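Local structure of oxidoreductase (Methanosarcina mazei, 3KA7) at residues A[21-35]-A[208-220]. The protein binds flavin-adenine dinucleotide and is probably an oxidoreductase of the flavin-containing amine oxidoreductase family. Numbering follows the deposited sequence.
Sequences KAGHEVEVFERLPIT and ANGGKIHTGQEVS. With FAD (flavin-adenine dinucleotide), chain B.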
loop_
_atom_site.group_PDB
_atom_site.type_symbol
_atom_site.label_atom_id
_atom_site.label_comp_id
_atom_site.label_asym_id
_atom_site.label_seq_id
_atom_site.Cartn_x
_atom_site.Cartn_y
_atom_site.Cartn_z
ATOM N N LYS A 21 -1.403 -21.892 -12.076
ATOM C CA LYS A 21 -0.943 -23.053 -11.325
ATOM C C LYS A 21 -2.102 -24.006 -11.045
ATOM O O LYS A 21 -1.938 -25.235 -11.016
ATOM C CB LYS A 21 -0.332 -22.596 -10.014
ATOM C CG LYS A 21 0.430 -23.681 -9.285
ATOM C CD LYS A 21 0.918 -23.172 -7.953
ATOM C CE LYS A 21 1.208 -24.331 -7.019
ATOM N NZ LYS A 21 2.248 -25.211 -7.595
ATOM N N ALA A 22 -3.277 -23.424 -10.836
ATOM C CA ALA A 22 -4.494 -24.161 -10.524
ATOM C C ALA A 22 -5.061 -24.900 -11.738
ATOM O O ALA A 22 -6.089 -25.567 -11.639
ATOM C CB ALA A 22 -5.528 -23.205 -9.946
ATOM N N GLY A 23 -4.392 -24.784 -12.883
ATOM C CA GLY A 23 -4.786 -25.543 -14.066
ATOM C C GLY A 23 -5.695 -24.812 -15.034
ATOM O O GLY A 23 -6.290 -25.427 -15.911
ATOM N N HIS A 24 -5.805 -23.494 -14.886
ATOM C CA HIS A 24 -6.679 -22.716 -15.767
ATOM C C HIS A 24 -5.928 -21.999 -16.892
ATOM O O HIS A 24 -4.749 -21.663 -16.746
ATOM C CB HIS A 24 -7.515 -21.740 -14.932
ATOM C CG HIS A 24 -8.299 -22.421 -13.858
ATOM N ND1 HIS A 24 -9.270 -23.364 -14.133
ATOM C CD2 HIS A 24 -8.227 -22.332 -12.509
ATOM C CE1 HIS A 24 -9.771 -23.814 -12.995
ATOM N NE2 HIS A 24 -9.151 -23.208 -11.997
ATOM N N GLU A 25 -6.599 -21.794 -18.027
ATOM C CA GLU A 25 -6.009 -21.008 -19.099
ATOM C C GLU A 25 -6.183 -19.565 -18.677
ATOM O O GLU A 25 -7.301 -19.151 -18.398
ATOM C CB GLU A 25 -6.749 -21.209 -20.422
ATOM C CG GLU A 25 -6.612 -22.586 -21.065
ATOM C CD GLU A 25 -7.167 -22.608 -22.485
ATOM O OE1 GLU A 25 -7.405 -21.514 -23.059
ATOM O OE2 GLU A 25 -7.354 -23.717 -23.034
ATOM N N VAL A 26 -5.093 -18.816 -18.626
ATOM C CA VAL A 26 -5.149 -17.419 -18.187
ATOM C C VAL A 26 -4.478 -16.470 -19.171
ATOM O O VAL A 26 -3.344 -16.706 -19.616
ATOM C CB VAL A 26 -4.509 -17.227 -16.782
ATOM C CG1 VAL A 26 -5.132 -18.159 -15.765
ATOM C CG2 VAL A 26 -3.008 -17.430 -16.830
ATOM N N GLU A 27 -5.176 -15.388 -19.509
ATOM C CA GLU A 27 -4.576 -14.302 -20.276
ATOM C C GLU A 27 -4.787 -13.004 -19.514
ATOM O O GLU A 27 -5.903 -12.734 -19.060
ATOM C CB GLU A 27 -5.208 -14.192 -21.656
ATOM C CG GLU A 27 -5.035 -15.451 -22.484
ATOM C CD GLU A 27 -5.427 -15.242 -23.920
ATOM O OE1 GLU A 27 -4.959 -14.250 -24.524
ATOM O OE2 GLU A 27 -6.198 -16.073 -24.443
ATOM N N VAL A 28 -3.713 -12.231 -19.374
ATOM C CA VAL A 28 -3.755 -10.945 -18.671
ATOM C C VAL A 28 -3.655 -9.829 -19.689
ATOM O O VAL A 28 -2.794 -9.879 -20.549
ATOM C CB VAL A 28 -2.562 -10.805 -17.717
ATOM C CG1 VAL A 28 -2.707 -9.540 -16.864
ATOM C CG2 VAL A 28 -2.453 -12.062 -16.824
ATOM N N PHE A 29 -4.523 -8.821 -19.585
ATOM C CA PHE A 29 -4.478 -7.682 -20.492
ATOM C C PHE A 29 -4.129 -6.407 -19.730
ATOM O O PHE A 29 -4.860 -5.998 -18.833
ATOM C CB PHE A 29 -5.811 -7.533 -21.226
ATOM C CG PHE A 29 -6.156 -8.726 -22.083
ATOM C CD1 PHE A 29 -5.910 -8.713 -23.447
ATOM C CD2 PHE A 29 -6.695 -9.863 -21.514
ATOM C CE1 PHE A 29 -6.216 -9.821 -24.235
ATOM C CE2 PHE A 29 -7.007 -10.979 -22.299
ATOM C CZ PHE A 29 -6.758 -10.950 -23.656
ATOM N N GLU A 30 -2.999 -5.809 -20.082
ATOM C CA GLU A 30 -2.513 -4.595 -19.422
ATOM C C GLU A 30 -2.408 -3.449 -20.432
ATOM O O GLU A 30 -1.831 -3.608 -21.523
ATOM C CB GLU A 30 -1.142 -4.855 -18.786
ATOM C CG GLU A 30 -0.364 -3.587 -18.435
ATOM C CD GLU A 30 -1.079 -2.759 -17.381
ATOM O OE1 GLU A 30 -1.609 -3.373 -16.433
ATOM O OE2 GLU A 30 -1.134 -1.516 -17.515
ATOM N N ARG A 31 -2.947 -2.291 -20.056
ATOM C CA ARG A 31 -3.016 -1.140 -20.948
ATOM C C ARG A 31 -1.670 -0.452 -21.189
ATOM O O ARG A 31 -1.433 0.072 -22.279
ATOM C CB ARG A 31 -4.034 -0.126 -20.411
ATOM C CG ARG A 31 -4.512 0.896 -21.415
ATOM C CD ARG A 31 -5.403 1.921 -20.722
ATOM N NE ARG A 31 -4.626 2.620 -19.724
ATOM C CZ ARG A 31 -4.118 3.833 -19.897
ATOM N NH1 ARG A 31 -4.347 4.509 -21.018
ATOM N NH2 ARG A 31 -3.396 4.375 -18.935
ATOM N N LEU A 32 -0.802 -0.439 -20.179
ATOM C CA LEU A 32 0.500 0.219 -20.278
ATOM C C LEU A 32 1.526 -0.664 -20.994
ATOM O O LEU A 32 1.264 -1.845 -21.230
ATOM C CB LEU A 32 1.016 0.591 -18.886
ATOM C CG LEU A 32 0.196 1.632 -18.118
ATOM C CD1 LEU A 32 0.720 1.806 -16.697
ATOM C CD2 LEU A 32 0.203 2.955 -18.862
ATOM N N PRO A 33 2.689 -0.091 -21.352
ATOM C CA PRO A 33 3.747 -0.870 -22.000
ATOM C C PRO A 33 4.418 -1.884 -21.086
ATOM O O PRO A 33 5.085 -2.804 -21.568
ATOM C CB PRO A 33 4.775 0.194 -22.422
ATOM C CG PRO A 33 4.028 1.483 -22.419
ATOM C CD PRO A 33 2.987 1.351 -21.351
ATOM N N ILE A 34 4.252 -1.721 -19.777
ATOM C CA ILE A 34 4.853 -2.639 -18.823
ATOM C C ILE A 34 3.825 -3.088 -17.793
ATOM O O ILE A 34 2.775 -2.468 -17.629
ATOM C CB ILE A 34 6.034 -2.009 -18.075
ATOM C CG1 ILE A 34 5.537 -0.896 -17.150
ATOM C CG2 ILE A 34 7.109 -1.522 -19.068
ATOM C CD1 ILE A 34 6.622 -0.359 -16.224
ATOM N N THR A 35 4.150 -4.171 -17.105
ATOM C CA THR A 35 3.285 -4.734 -16.079
ATOM C C THR A 35 3.690 -4.160 -14.718
ATOM O O THR A 35 4.778 -3.579 -14.560
ATOM C CB THR A 35 3.475 -6.252 -15.989
ATOM O OG1 THR A 35 4.864 -6.518 -15.758
ATOM C CG2 THR A 35 3.027 -6.947 -17.299
ATOM N N ALA A 208 5.662 -20.074 -16.844
ATOM C CA ALA A 208 5.932 -21.494 -16.602
ATOM C C ALA A 208 4.650 -22.320 -16.526
ATOM O O ALA A 208 4.660 -23.528 -16.799
ATOM C CB ALA A 208 6.741 -21.662 -15.323
ATOM N N ASN A 209 3.544 -21.680 -16.155
ATOM C CA ASN A 209 2.275 -22.384 -16.054
ATOM C C ASN A 209 1.328 -22.154 -17.242
ATOM O O ASN A 209 0.132 -22.428 -17.155
ATOM C CB ASN A 209 1.594 -22.094 -14.707
ATOM C CG ASN A 209 2.328 -22.737 -13.536
ATOM O OD1 ASN A 209 2.275 -23.955 -13.345
ATOM N ND2 ASN A 209 3.004 -21.926 -12.747
ATOM N N GLY A 210 1.878 -21.671 -18.355
ATOM C CA GLY A 210 1.129 -21.535 -19.608
ATOM C C GLY A 210 0.236 -20.302 -19.705
ATOM O O GLY A 210 -0.586 -20.178 -20.622
ATOM N N GLY A 211 0.385 -19.378 -18.765
ATOM C CA GLY A 211 -0.399 -18.151 -18.827
ATOM C C GLY A 211 0.236 -17.176 -19.790
ATOM O O GLY A 211 1.444 -17.238 -20.038
ATOM N N LYS A 212 -0.571 -16.267 -20.328
ATOM C CA LYS A 212 -0.080 -15.265 -21.269
ATOM C C LYS A 212 -0.354 -13.858 -20.759
ATOM O O LYS A 212 -1.426 -13.602 -20.216
ATOM C CB LYS A 212 -0.774 -15.441 -22.617
ATOM C CG LYS A 212 -0.522 -16.791 -23.248
ATOM C CD LYS A 212 -1.309 -16.906 -24.542
ATOM C CE LYS A 212 -0.680 -17.891 -25.509
ATOM N NZ LYS A 212 -1.412 -17.863 -26.813
ATOM N N ILE A 213 0.607 -12.954 -20.945
ATOM C CA ILE A 213 0.420 -11.540 -20.585
ATOM C C ILE A 213 0.562 -10.601 -21.778
ATOM O O ILE A 213 1.555 -10.647 -22.495
ATOM C CB ILE A 213 1.436 -11.103 -19.548
ATOM C CG1 ILE A 213 1.313 -11.966 -18.290
ATOM C CG2 ILE A 213 1.271 -9.609 -19.233
ATOM C CD1 ILE A 213 2.287 -11.566 -17.193
ATOM N N HIS A 214 -0.431 -9.737 -21.966
ATOM C CA HIS A 214 -0.487 -8.847 -23.117
ATOM C C HIS A 214 -0.428 -7.401 -22.673
ATOM O O HIS A 214 -1.388 -6.908 -22.087
ATOM C CB HIS A 214 -1.805 -9.044 -23.875
ATOM C CG HIS A 214 -2.069 -10.459 -24.281
ATOM N ND1 HIS A 214 -1.276 -11.134 -25.185
ATOM C CD2 HIS A 214 -3.048 -11.321 -23.921
ATOM C CE1 HIS A 214 -1.742 -12.359 -25.346
ATOM N NE2 HIS A 214 -2.816 -12.498 -24.591
ATOM N N THR A 215 0.665 -6.714 -22.996
ATOM C CA THR A 215 0.794 -5.293 -22.684
ATOM C C THR A 215 0.307 -4.433 -23.855
ATOM O O THR A 215 0.130 -4.930 -24.976
ATOM C CB THR A 215 2.240 -4.924 -22.313
ATOM O OG1 THR A 215 3.122 -5.269 -23.391
ATOM C CG2 THR A 215 2.678 -5.667 -21.057
ATOM N N GLY A 216 0.060 -3.155 -23.597
ATOM C CA GLY A 216 -0.409 -2.257 -24.643
ATOM C C GLY A 216 -1.792 -2.637 -25.129
ATOM O O GLY A 216 -2.159 -2.365 -26.277
ATOM N N GLN A 217 -2.578 -3.258 -24.256
ATOM C CA GLN A 217 -3.938 -3.625 -24.605
ATOM C C GLN A 217 -4.936 -3.134 -23.571
ATOM O O GLN A 217 -4.952 -3.599 -22.432
ATOM C CB GLN A 217 -4.072 -5.139 -24.779
ATOM C CG GLN A 217 -3.246 -5.702 -25.919
ATOM C CD GLN A 217 -3.871 -6.942 -26.505
ATOM O OE1 GLN A 217 -5.074 -7.157 -26.385
ATOM N NE2 GLN A 217 -3.056 -7.772 -27.141
ATOM N N GLU A 218 -5.790 -2.211 -23.978
ATOM C CA GLU A 218 -6.795 -1.686 -23.073
ATOM C C GLU A 218 -8.111 -2.444 -23.169
ATOM O O GLU A 218 -8.683 -2.603 -24.259
ATOM C CB GLU A 218 -7.031 -0.205 -23.335
ATOM C CG GLU A 218 -8.096 0.404 -22.428
ATOM C CD GLU A 218 -8.140 1.918 -22.523
ATOM O OE1 GLU A 218 -8.525 2.454 -23.585
ATOM O OE2 GLU A 218 -7.778 2.577 -21.528
ATOM N N VAL A 219 -8.586 -2.916 -22.023
ATOM C CA VAL A 219 -9.889 -3.555 -21.943
ATOM C C VAL A 219 -10.951 -2.457 -21.954
ATOM O O VAL A 219 -10.886 -1.523 -21.159
ATOM C CB VAL A 219 -9.995 -4.449 -20.687
ATOM C CG1 VAL A 219 -11.406 -5.001 -20.520
ATOM C CG2 VAL A 219 -8.967 -5.588 -20.755
ATOM N N SER A 220 -11.907 -2.553 -22.876
ATOM C CA SER A 220 -12.934 -1.514 -23.028
ATOM C C SER A 220 -14.316 -1.946 -22.550
ATOM O O SER A 220 -15.205 -1.118 -22.365
ATOM C CB SER A 220 -13.015 -1.063 -24.488
ATOM O OG SER A 220 -13.208 -2.174 -25.345
HETATM P PA FAD B . -2.744 -1.458 -9.713
HETATM O O1A FAD B . -3.824 -0.428 -9.509
HETATM O O2A FAD B . -1.343 -1.055 -9.318
HETATM O O5B FAD B . -2.736 -1.913 -11.252
HETATM C C5B FAD B . -3.913 -1.773 -12.038
HETATM C C4B FAD B . -3.445 -2.050 -13.470
HETATM O O4B FAD B . -4.531 -2.046 -14.376
HETATM C C3B FAD B . -2.455 -0.980 -13.938
HETATM O O3B FAD B . -1.248 -1.582 -14.378
HETATM C C2B FAD B . -3.188 -0.284 -15.087
HETATM O O2B FAD B . -2.318 0.175 -16.104
HETATM C C1B FAD B . -4.143 -1.369 -15.569
HETATM N N9A FAD B . -5.370 -0.880 -16.212
HETATM C C8A FAD B . -6.198 0.162 -15.846
HETATM N N7A FAD B . -7.250 0.190 -16.714
HETATM C C5A FAD B . -7.082 -0.821 -17.609
HETATM C C6A FAD B . -7.818 -1.239 -18.707
HETATM N N6A FAD B . -8.997 -0.684 -18.973
HETATM N N1A FAD B . -7.376 -2.323 -19.439
HETATM C C2A FAD B . -6.212 -2.984 -19.104
HETATM N N3A FAD B . -5.476 -2.564 -18.016
HETATM C C4A FAD B . -5.915 -1.497 -17.298
HETATM N N1 FAD B . 2.202 -0.724 -0.773
HETATM C C2 FAD B . 3.030 -1.482 0.036
HETATM O O2 FAD B . 2.707 -2.639 0.335
HETATM N N3 FAD B . 4.200 -0.922 0.524
HETATM C C4 FAD B . 4.546 0.382 0.213
HETATM O O4 FAD B . 5.584 0.886 0.642
HETATM C C4X FAD B . 3.714 1.145 -0.594
HETATM N N5 FAD B . 4.045 2.459 -0.893
HETATM C C5X FAD B . 3.210 3.201 -1.712
HETATM C C6 FAD B . 3.537 4.518 -2.037
HETATM C C7 FAD B . 2.712 5.259 -2.875
HETATM C C7M FAD B . 3.089 6.682 -3.205
HETATM C C8 FAD B . 1.558 4.675 -3.378
HETATM C C8M FAD B . 0.636 5.445 -4.279
HETATM C C9 FAD B . 1.221 3.364 -3.048
HETATM C C9A FAD B . 2.053 2.620 -2.218
HETATM N N10 FAD B . 1.720 1.313 -1.888
HETATM C C10 FAD B . 2.547 0.575 -1.087
HETATM C "C1'" FAD B . 0.437 0.698 -2.340
HETATM C "C2'" FAD B . 0.716 -0.192 -3.556
HETATM O "O2'" FAD B . 1.555 0.507 -4.473
HETATM C "C3'" FAD B . -0.609 -0.563 -4.215
HETATM O "O3'" FAD B . -1.529 -0.980 -3.212
HETATM C "C4'" FAD B . -0.536 -1.672 -5.261
HETATM O "O4'" FAD B . 0.507 -1.459 -6.191
HETATM C "C5'" FAD B . -1.860 -1.648 -6.017
HETATM O "O5'" FAD B . -1.934 -2.836 -6.767
HETATM P P FAD B . -3.294 -3.250 -7.474
HETATM O O1P FAD B . -3.423 -4.753 -7.433
HETATM O O2P FAD B . -4.483 -2.491 -6.920
HETATM O O3P FAD B . -3.135 -2.863 -9.028
HETATM O O HOH W 1 -2.473 -20.899 -17.962
HETATM O O HOH W 2 -3.289 -19.407 -21.217
#
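His214 and Glu27 meet across two neighbouring parallel strands: the imidazole NE2 donates to Glu27 OE1 over 2.8 Å. Glu27 OE1 lies near the ring plane and receives the proton on its anti side, although the carboxylate as a whole is turned steeply against the ring. The strand register, which pairs Glu27 with Lys212 and Phe29 with His214, puts them on one face of the sheet; both side chains lean with CG anti to the carbonyl carbon, beside the backbone N. On that face Phe29 lies beside the histidine, whose CD2 sits over one face of the phenyl ring, near its rim, 3.5 Å from Phe29 CE1; the two planes are inclined by 40°. Gln217 OE1 approaches the edge of the same ring, and Val219 CG2 packs on Phe29 CB at 3.7 Å. Beneath these side chains, amides and carbonyls bind strand 212-214 to 25-29 from Val26 to Glu30; 212-214 is the outermost strand of the five-stranded parallel sheet of the Rossmann-type FAD-binding fold, next to 25-29. Val28 and Ile213 run side by side on the opposite face, where helix 10-21 touches the valine and helix 195-208 the isoleucine. Val26 CG2 comes within 3.4 Å of Gly211 CA.

Past the strands, Glu30 O accepts the amide of Gln217, while Leu32 O takes that of Gly216. This turn brings both segments to the adenosine half of FAD. Glu30, bent at chi2 (64°), holds the two ribose hydroxyls, OE1 with O3B and OE2 with O2B; Leu32 N and Ala8 N also bond to this carboxylate and help fix its rotation. Adenine is read by the Val219 backbone, whose N donates to FAD N1A (2.9 Å) and whose O accepts from FAD N6A (3.0 Å).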